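Local structure of Poly(A) ribonuclease POP2 (Saccharomyces cerevisiae, 1UOC) at residues I43-V48 against L76-L81; Y38-S44 against G82-A88. The protein degrades RNA from the 3' end with a preference for poly(A), as a probably catalytic subunit of the CCR4-NOT mRNA deadenylase complex. Residues are numbered along the deposited sequence.

Contact 1: residues I43-V48 against L76-L81; sequences ISTEFV and LNPIQL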
ATOM      1  N   ILE A  43       1.026  -1.115  -1.855  1.00 26.27           N
ATOM      2  CA  ILE A  43       1.460  -0.877  -0.490  1.00 28.03           C
ATOM      3  C   ILE A  43       0.289  -0.774   0.479  1.00 29.12           C
ATOM      4  O   ILE A  43      -0.777  -0.263   0.144  1.00 31.09           O
ATOM      5  CB  ILE A  43       2.307   0.412  -0.384  1.00 29.83           C
ATOM      6  CG1 ILE A  43       2.672   0.670   1.081  1.00 28.96           C
ATOM      7  CG2 ILE A  43       1.545   1.596  -0.991  1.00 26.23           C
ATOM      8  CD1 ILE A  43       3.441   1.941   1.300  1.00 32.84           C
ATOM      9  N   SER A  44       0.503  -1.267   1.688  1.00 31.37           N
ATOM     10  CA  SER A  44      -0.504  -1.220   2.733  1.00 32.10           C
ATOM     11  C   SER A  44       0.224  -0.943   4.044  1.00 33.89           C
ATOM     12  O   SER A  44       1.412  -1.255   4.193  1.00 30.90           O
ATOM     13  CB  SER A  44      -1.261  -2.539   2.819  1.00 33.17           C
ATOM     14  OG  SER A  44      -2.390  -2.376   3.655  1.00 40.05           O
ATOM     15  N   THR A  45      -0.480  -0.349   4.995  1.00 35.75           N
ATOM     16  CA  THR A  45       0.157  -0.005   6.251  1.00 39.28           C
ATOM     17  C   THR A  45      -0.726  -0.238   7.457  1.00 41.79           C
ATOM     18  O   THR A  45      -1.951  -0.323   7.361  1.00 41.77           O
ATOM     19  CB  THR A  45       0.560   1.462   6.272  1.00 40.99           C
ATOM     20  OG1 THR A  45      -0.629   2.258   6.166  1.00 42.25           O
ATOM     21  CG2 THR A  45       1.506   1.784   5.118  1.00 37.86           C
ATOM     22  N   GLU A  46      -0.073  -0.336   8.599  1.00 43.82           N
ATOM     23  CA  GLU A  46      -0.757  -0.533   9.851  1.00 47.00           C
ATOM     24  C   GLU A  46      -0.013   0.348  10.839  1.00 47.32           C
ATOM     25  O   GLU A  46       1.172   0.142  11.114  1.00 45.90           O
ATOM     26  CB  GLU A  46      -0.705  -2.007  10.261  1.00 48.23           C
ATOM     27  CG  GLU A  46      -1.582  -2.348  11.461  1.00 53.60           C
ATOM     28  CD  GLU A  46      -3.032  -1.953  11.254  1.00 55.80           C
ATOM     29  OE1 GLU A  46      -3.683  -2.501  10.340  1.00 58.20           O
ATOM     30  OE2 GLU A  46      -3.524  -1.086  12.005  1.00 61.25           O
ATOM     31  N   PHE A  47      -0.707   1.368  11.327  1.00 49.13           N
ATOM     32  CA  PHE A  47      -0.119   2.289  12.282  1.00 50.43           C
ATOM     33  C   PHE A  47      -0.736   2.045  13.635  1.00 52.90           C
ATOM     34  O   PHE A  47      -1.888   1.621  13.745  1.00 53.30           O
ATOM     35  CB  PHE A  47      -0.397   3.741  11.901  1.00 49.84           C
ATOM     36  CG  PHE A  47       0.065   4.116  10.527  1.00 50.34           C
ATOM     37  CD1 PHE A  47      -0.830   4.135   9.461  1.00 50.64           C
ATOM     38  CD2 PHE A  47       1.388   4.481  10.300  1.00 50.35           C
ATOM     39  CE1 PHE A  47      -0.413   4.519   8.185  1.00 52.30           C
ATOM     40  CE2 PHE A  47       1.814   4.866   9.026  1.00 52.18           C
ATOM     41  CZ  PHE A  47       0.914   4.887   7.969  1.00 51.30           C
ATOM     42  N   VAL A  48       0.043   2.315  14.668  1.00 55.41           N
ATOM     43  CA  VAL A  48      -0.428   2.172  16.028  1.00 57.11           C
ATOM     44  C   VAL A  48      -0.477   3.580  16.629  1.00 58.26           C
ATOM     45  O   VAL A  48       0.504   4.329  16.577  1.00 57.78           O
ATOM     46  CB  VAL A  48       0.504   1.248  16.839  1.00 59.27           C
ATOM     47  CG1 VAL A  48       0.414  -0.171  16.287  1.00 60.24           C
ATOM     48  CG2 VAL A  48       1.939   1.739  16.767  1.00 58.43           C
ATOM     49  N   LEU A  76       2.022   9.092  14.409  1.00 74.79           N
ATOM     50  CA  LEU A  76       1.578   7.744  14.067  1.00 71.30           C
ATOM     51  C   LEU A  76       2.842   6.937  13.823  1.00 67.98           C
ATOM     52  O   LEU A  76       3.709   7.367  13.069  1.00 69.02           O
ATOM     53  CB  LEU A  76       0.767   7.747  12.765  1.00 71.54           C
ATOM     54  CG  LEU A  76      -0.700   8.173  12.714  1.00 73.15           C
ATOM     55  CD1 LEU A  76      -1.110   8.421  11.267  1.00 71.83           C
ATOM     56  CD2 LEU A  76      -1.572   7.092  13.343  1.00 72.28           C
ATOM     57  N   ASN A  77       2.964   5.779  14.456  1.00 64.41           N
ATOM     58  CA  ASN A  77       4.145   4.952  14.242  1.00 60.91           C
ATOM     59  C   ASN A  77       3.756   3.634  13.575  1.00 55.52           C
ATOM     60  O   ASN A  77       2.857   2.921  14.032  1.00 54.23           O
ATOM     61  CB  ASN A  77       4.899   4.711  15.561  1.00 64.51           C
ATOM     62  CG  ASN A  77       3.984   4.313  16.711  1.00 68.56           C
ATOM     63  OD1 ASN A  77       3.002   5.005  17.014  1.00 70.68           O
ATOM     64  ND2 ASN A  77       4.316   3.205  17.374  1.00 69.38           N
ATOM     65  N   PRO A  78       4.433   3.298  12.473  1.00 50.97           N
ATOM     66  CA  PRO A  78       4.187   2.076  11.705  1.00 47.54           C
ATOM     67  C   PRO A  78       4.571   0.825  12.485  1.00 43.83           C
ATOM     68  O   PRO A  78       5.646   0.762  13.071  1.00 40.60           O
ATOM     69  CB  PRO A  78       5.075   2.248  10.467  1.00 47.92           C
ATOM     70  CG  PRO A  78       5.614   3.666  10.558  1.00 50.08           C
ATOM     71  CD  PRO A  78       5.669   3.944  12.013  1.00 51.75           C
ATOM     72  N   ILE A  79       3.690  -0.163  12.486  1.00 40.09           N
ATOM     73  CA  ILE A  79       3.965  -1.412  13.169  1.00 38.32           C
ATOM     74  C   ILE A  79       4.182  -2.469  12.072  1.00 36.84           C
ATOM     75  O   ILE A  79       4.996  -3.383  12.212  1.00 36.00           O
ATOM     76  CB  ILE A  79       2.781  -1.798  14.104  1.00 38.72           C
ATOM     77  CG1 ILE A  79       3.126  -3.051  14.917  1.00 41.67           C
ATOM     78  CG2 ILE A  79       1.537  -2.042  13.313  1.00 38.32           C
ATOM     79  CD1 ILE A  79       4.079  -2.788  16.068  1.00 42.48           C
ATOM     80  N   GLN A  80       3.451  -2.322  10.972  1.00 35.01           N
ATOM     81  CA  GLN A  80       3.558  -3.240   9.840  1.00 34.58           C
ATOM     82  C   GLN A  80       3.340  -2.511   8.518  1.00 34.07           C
ATOM     83  O   GLN A  80       2.645  -1.486   8.456  1.00 32.16           O
ATOM     84  CB  GLN A  80       2.529  -4.371   9.953  1.00 37.30           C
ATOM     85  CG  GLN A  80       2.928  -5.505  10.877  1.00 37.09           C
ATOM     86  CD  GLN A  80       1.848  -6.565  11.007  1.00 39.01           C
ATOM     87  OE1 GLN A  80       2.118  -7.686  11.445  1.00 44.72           O
ATOM     88  NE2 GLN A  80       0.619  -6.217  10.638  1.00 38.56           N
ATOM     89  N   LEU A  81       3.942  -3.049   7.463  1.00 30.78           N
ATOM     90  CA  LEU A  81       3.806  -2.488   6.137  1.00 28.73           C
ATOM     91  C   LEU A  81       3.966  -3.604   5.111  1.00 27.73           C
ATOM     92  O   LEU A  81       4.901  -4.388   5.181  1.00 28.46           O
ATOM     93  CB  LEU A  81       4.848  -1.385   5.920  1.00 27.43           C
ATOM     94  CG  LEU A  81       4.853  -0.608   4.600  1.00 30.38           C
ATOM     95  CD1 LEU A  81       5.594   0.709   4.792  1.00 30.20           C
ATOM     96  CD2 LEU A  81       5.509  -1.431   3.491  1.00 28.85           C
TER

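Contact 2: residues Y38-S44 against G82-A88; sequences YNHVSIS and GLSLSDA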
ATOM      1  N   TYR A  38       8.553  -7.188 -12.551  1.00 29.55           N
ATOM      2  CA  TYR A  38       7.349  -7.067 -11.750  1.00 30.02           C
ATOM      3  C   TYR A  38       7.358  -5.640 -11.232  1.00 29.03           C
ATOM      4  O   TYR A  38       7.610  -5.385 -10.049  1.00 27.80           O
ATOM      5  CB  TYR A  38       7.383  -8.113 -10.644  1.00 29.18           C
ATOM      6  CG  TYR A  38       7.488  -9.507 -11.227  1.00 31.14           C
ATOM      7  CD1 TYR A  38       8.716 -10.176 -11.285  1.00 31.23           C
ATOM      8  CD2 TYR A  38       6.371 -10.124 -11.798  1.00 29.77           C
ATOM      9  CE1 TYR A  38       8.830 -11.417 -11.898  1.00 31.05           C
ATOM     10  CE2 TYR A  38       6.468 -11.365 -12.415  1.00 31.01           C
ATOM     11  CZ  TYR A  38       7.699 -12.007 -12.462  1.00 34.70           C
ATOM     12  OH  TYR A  38       7.792 -13.234 -13.078  1.00 33.89           O
ATOM     13  N   ASN A  39       7.086  -4.727 -12.168  1.00 28.64           N
ATOM     14  CA  ASN A  39       7.114  -3.288 -11.932  1.00 29.21           C
ATOM     15  C   ASN A  39       5.876  -2.620 -11.352  1.00 29.56           C
ATOM     16  O   ASN A  39       5.804  -1.390 -11.308  1.00 30.84           O
ATOM     17  CB  ASN A  39       7.566  -2.551 -13.214  1.00 28.51           C
ATOM     18  CG  ASN A  39       6.640  -2.798 -14.421  1.00 30.50           C
ATOM     19  OD1 ASN A  39       5.497  -3.233 -14.272  1.00 29.62           O
ATOM     20  ND2 ASN A  39       7.139  -2.499 -15.625  1.00 30.05           N
ATOM     21  N   HIS A  40       4.898  -3.413 -10.926  1.00 30.23           N
ATOM     22  CA  HIS A  40       3.695  -2.868 -10.285  1.00 30.26           C
ATOM     23  C   HIS A  40       3.843  -3.208  -8.796  1.00 30.32           C
ATOM     24  O   HIS A  40       4.012  -4.368  -8.427  1.00 29.56           O
ATOM     25  CB  HIS A  40       2.417  -3.495 -10.862  1.00 30.41           C
ATOM     26  CG  HIS A  40       1.958  -2.867 -12.144  1.00 32.14           C
ATOM     27  ND1 HIS A  40       2.754  -2.794 -13.270  1.00 30.67           N
ATOM     28  CD2 HIS A  40       0.792  -2.257 -12.469  1.00 30.56           C
ATOM     29  CE1 HIS A  40       2.098  -2.162 -14.228  1.00 33.72           C
ATOM     30  NE2 HIS A  40       0.906  -1.824 -13.770  1.00 32.48           N
ATOM     31  N   VAL A  41       3.794  -2.182  -7.955  1.00 29.71           N
ATOM     32  CA  VAL A  41       3.969  -2.335  -6.515  1.00 29.26           C
ATOM     33  C   VAL A  41       2.777  -1.792  -5.722  1.00 29.34           C
ATOM     34  O   VAL A  41       2.397  -0.629  -5.881  1.00 28.98           O
ATOM     35  CB  VAL A  41       5.208  -1.543  -6.036  1.00 29.39           C
ATOM     36  CG1 VAL A  41       5.615  -1.974  -4.625  1.00 28.45           C
ATOM     37  CG2 VAL A  41       6.343  -1.738  -7.018  1.00 35.42           C
ATOM     38  N   SER A  42       2.200  -2.624  -4.863  1.00 27.28           N
ATOM     39  CA  SER A  42       1.082  -2.184  -4.029  1.00 28.39           C
ATOM     40  C   SER A  42       1.631  -2.015  -2.616  1.00 26.82           C
ATOM     41  O   SER A  42       2.595  -2.683  -2.231  1.00 27.97           O
ATOM     42  CB  SER A  42      -0.023  -3.227  -4.012  1.00 26.55           C
ATOM     43  OG  SER A  42       0.477  -4.428  -3.457  1.00 27.04           O
ATOM     44  N   ILE A  43       1.026  -1.115  -1.855  1.00 26.27           N
ATOM     45  CA  ILE A  43       1.460  -0.877  -0.490  1.00 28.03           C
ATOM     46  C   ILE A  43       0.289  -0.774   0.479  1.00 29.12           C
ATOM     47  O   ILE A  43      -0.777  -0.263   0.144  1.00 31.09           O
ATOM     48  CB  ILE A  43       2.307   0.412  -0.384  1.00 29.83           C
ATOM     49  CG1 ILE A  43       2.672   0.670   1.081  1.00 28.96           C
ATOM     50  CG2 ILE A  43       1.545   1.596  -0.991  1.00 26.23           C
ATOM     51  CD1 ILE A  43       3.441   1.941   1.300  1.00 32.84           C
ATOM     52  N   SER A  44       0.503  -1.267   1.688  1.00 31.37           N
ATOM     53  CA  SER A  44      -0.504  -1.220   2.733  1.00 32.10           C
ATOM     54  C   SER A  44       0.224  -0.943   4.044  1.00 33.89           C
ATOM     55  O   SER A  44       1.412  -1.255   4.193  1.00 30.90           O
ATOM     56  CB  SER A  44      -1.261  -2.539   2.819  1.00 33.17           C
ATOM     57  OG  SER A  44      -2.390  -2.376   3.655  1.00 40.05           O
ATOM     58  N   GLY A  82       3.038  -3.680   4.167  1.00 27.00           N
ATOM     59  CA  GLY A  82       3.115  -4.703   3.144  1.00 24.88           C
ATOM     60  C   GLY A  82       3.431  -4.169   1.753  1.00 23.46           C
ATOM     61  O   GLY A  82       3.026  -3.067   1.398  1.00 21.74           O
ATOM     62  N   LEU A  83       4.184  -4.945   0.977  1.00 23.84           N
ATOM     63  CA  LEU A  83       4.524  -4.589  -0.403  1.00 24.76           C
ATOM     64  C   LEU A  83       4.320  -5.842  -1.231  1.00 25.66           C
ATOM     65  O   LEU A  83       4.744  -6.927  -0.845  1.00 23.12           O
ATOM     66  CB  LEU A  83       5.988  -4.153  -0.556  1.00 25.36           C
ATOM     67  CG  LEU A  83       6.450  -2.808  -0.000  1.00 27.86           C
ATOM     68  CD1 LEU A  83       7.916  -2.601  -0.393  1.00 30.34           C
ATOM     69  CD2 LEU A  83       5.572  -1.672  -0.537  1.00 26.18           C
ATOM     70  N   SER A  84       3.653  -5.696  -2.365  1.00 25.46           N
ATOM     71  CA  SER A  84       3.426  -6.825  -3.241  1.00 27.00           C
ATOM     72  C   SER A  84       3.851  -6.385  -4.641  1.00 28.03           C
ATOM     73  O   SER A  84       3.632  -5.229  -5.026  1.00 26.37           O
ATOM     74  CB  SER A  84       1.947  -7.218  -3.230  1.00 26.74           C
ATOM     75  OG  SER A  84       1.785  -8.542  -3.700  1.00 26.96           O
ATOM     76  N   LEU A  85       4.470  -7.300  -5.383  1.00 28.21           N
ATOM     77  CA  LEU A  85       4.931  -7.004  -6.736  1.00 26.90           C
ATOM     78  C   LEU A  85       4.333  -7.929  -7.784  1.00 26.73           C
ATOM     79  O   LEU A  85       4.097  -9.115  -7.516  1.00 28.69           O
ATOM     80  CB  LEU A  85       6.453  -7.134  -6.796  1.00 30.06           C
ATOM     81  CG  LEU A  85       7.322  -5.917  -6.499  1.00 29.32           C
ATOM     82  CD1 LEU A  85       6.924  -5.305  -5.180  1.00 33.35           C
ATOM     83  CD2 LEU A  85       8.783  -6.366  -6.467  1.00 30.66           C
ATOM     84  N   SER A  86       4.097  -7.388  -8.972  1.00 26.59           N
ATOM     85  CA  SER A  86       3.587  -8.158 -10.100  1.00 27.04           C
ATOM     86  C   SER A  86       3.769  -7.310 -11.354  1.00 28.58           C
ATOM     87  O   SER A  86       4.125  -6.131 -11.262  1.00 28.41           O
ATOM     88  CB  SER A  86       2.104  -8.487  -9.936  1.00 25.85           C
ATOM     89  OG  SER A  86       1.305  -7.380 -10.345  1.00 31.47           O
ATOM     90  N   ASP A  87       3.536  -7.904 -12.523  1.00 29.62           N
ATOM     91  CA  ASP A  87       3.636  -7.149 -13.767  1.00 32.29           C
ATOM     92  C   ASP A  87       2.256  -6.531 -13.993  1.00 33.41           C
ATOM     93  O   ASP A  87       1.365  -6.684 -13.155  1.00 33.21           O
ATOM     94  CB  ASP A  87       4.066  -8.061 -14.940  1.00 33.87           C
ATOM     95  CG  ASP A  87       3.009  -9.099 -15.331  1.00 38.23           C
ATOM     96  OD1 ASP A  87       3.356  -9.989 -16.139  1.00 42.41           O
ATOM     97  OD2 ASP A  87       1.851  -9.037 -14.861  1.00 40.19           O
ATOM     98  N   ALA A  88       2.070  -5.844 -15.112  1.00 34.41           N
ATOM     99  CA  ALA A  88       0.799  -5.182 -15.394  1.00 35.96           C
ATOM    100  C   ALA A  88      -0.399  -6.127 -15.472  1.00 36.41           C
ATOM    101  O   ALA A  88      -1.526  -5.727 -15.191  1.00 35.35           O
ATOM    102  CB  ALA A  88       0.912  -4.364 -16.698  1.00 35.81           C
TER

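Contact 1: residues I43-V48 against L76-L81
Strand 43-48 pairs antiparallel with 76-81, but the partner bends midway. A classic beta bulge makes the bend: I79 and Q80 both face E46. E46 O takes the amide of I79 (N to O 2.9 Å) and, weakly, that of Q80 (N to O 3.4 Å). E46 N gives its hydrogen to Q80 O at 3.0 Å. Past the bulge the register has slipped by one, and V48 N reaches N77 O at 2.9 Å.

At the bulge the CA-to-CB bond of I79 points toward strand 43-48. I79 CG2 lies 3.6 Å from E46 CG, and I79 CB lies 3.6 Å from V48 CG1. I79 is thus the bump that fills the hollow between E46 and V48. On the face of T45 and F47, P78 CG lies 4.3 Å from F47 CE2. L76, in the loop before the strand, brings CD2 to 3.8 Å from F47 CB. The backbone of N77 and P78 runs along the ring edge. Further back, L81 CG lies 4.1 Å from T45 CG2, and L81 CD2 is 4.3 Å from I43 CG1.

S44 and E46 are predicted ligands of the catalytic divalent metal in this DEDD-type nuclease domain. Their side chains are on the face opposite F47. Helix 247-264 covers that face, with Q250, also a predicted ligand, on S44 and T247 on E46. Helix 165-174 covers the other: F169 meets the F47 ring edge-to-face and touches P78 and L81, while OD1 of D166, another predicted ligand, is hydrogen-bonded to T45 OG1. Strand 99-103 flanks 80-81, and I43 bonds to I159 of strand 157-160.

Contact 2: residues Y38-S44 against G82-A88
This is an antiparallel part of the central sheet in the RNase D domain, and it leads up to S44, a predicted ligand of the catalytic metal. Strands 40-44 and 82-86 run in step, 4.7 Å apart at closest approach, with their directions 161° apart. Three hydrogen-bonded pairs join them. H40 N meets S86 O at 2.8 Å, and S86 N meets H40 O at 3.1 Å. S42 N to S84 O is 3.0 Å, and S84 N to S42 O is 3.2 Å. S44 N to G82 O is 3.1 Å, and G82 N to S44 O is 2.9 Å. At the outer end N39 and H40 both face S86, a classic beta bulge. There A88 CA packs over the face of the H40 ring, 3.7 Å from its centroid, as a CH-pi contact. H40 ND1 also donates to N39 OD1 at 3.0 Å.

The two faces differ sharply. V41, I43, L83 and L85 form an apolar one, with V41 CG1 3.6 Å from L85 CD1 and I43 CB 3.9 Å from L83 CD2. The other face is polar, with four serines, S42, S44, S84 and S86, and H40. The chemistry implies that buried hydroxyls here are satisfied: S42 OG bonds to S251 O of helix 247-264, S84 OG to T99 OG1, and S86 OG donates to D87 O at 2.9 Å.

Contacts 1 and 2 are successive parts of one strand pairing, with centres about 17 Å apart. Both use strands 40-48 and 77-86, neighbours inside the six-stranded mixed sheet, and they share I43 and S44. Along the chain the order is 38-44, 43-48, 76-81, 82-88, so contact 1 is nested inside the loop closed by contact 2. Helix 61-73 lies in the connection between the strands. Each contact has a classic bulge; between the two, from H40-S86 to T45-L81, the pairing runs in step. S44 and E46, two residues apart on strand 40-48, point to the same face. They are two of the four predicted metal ligands.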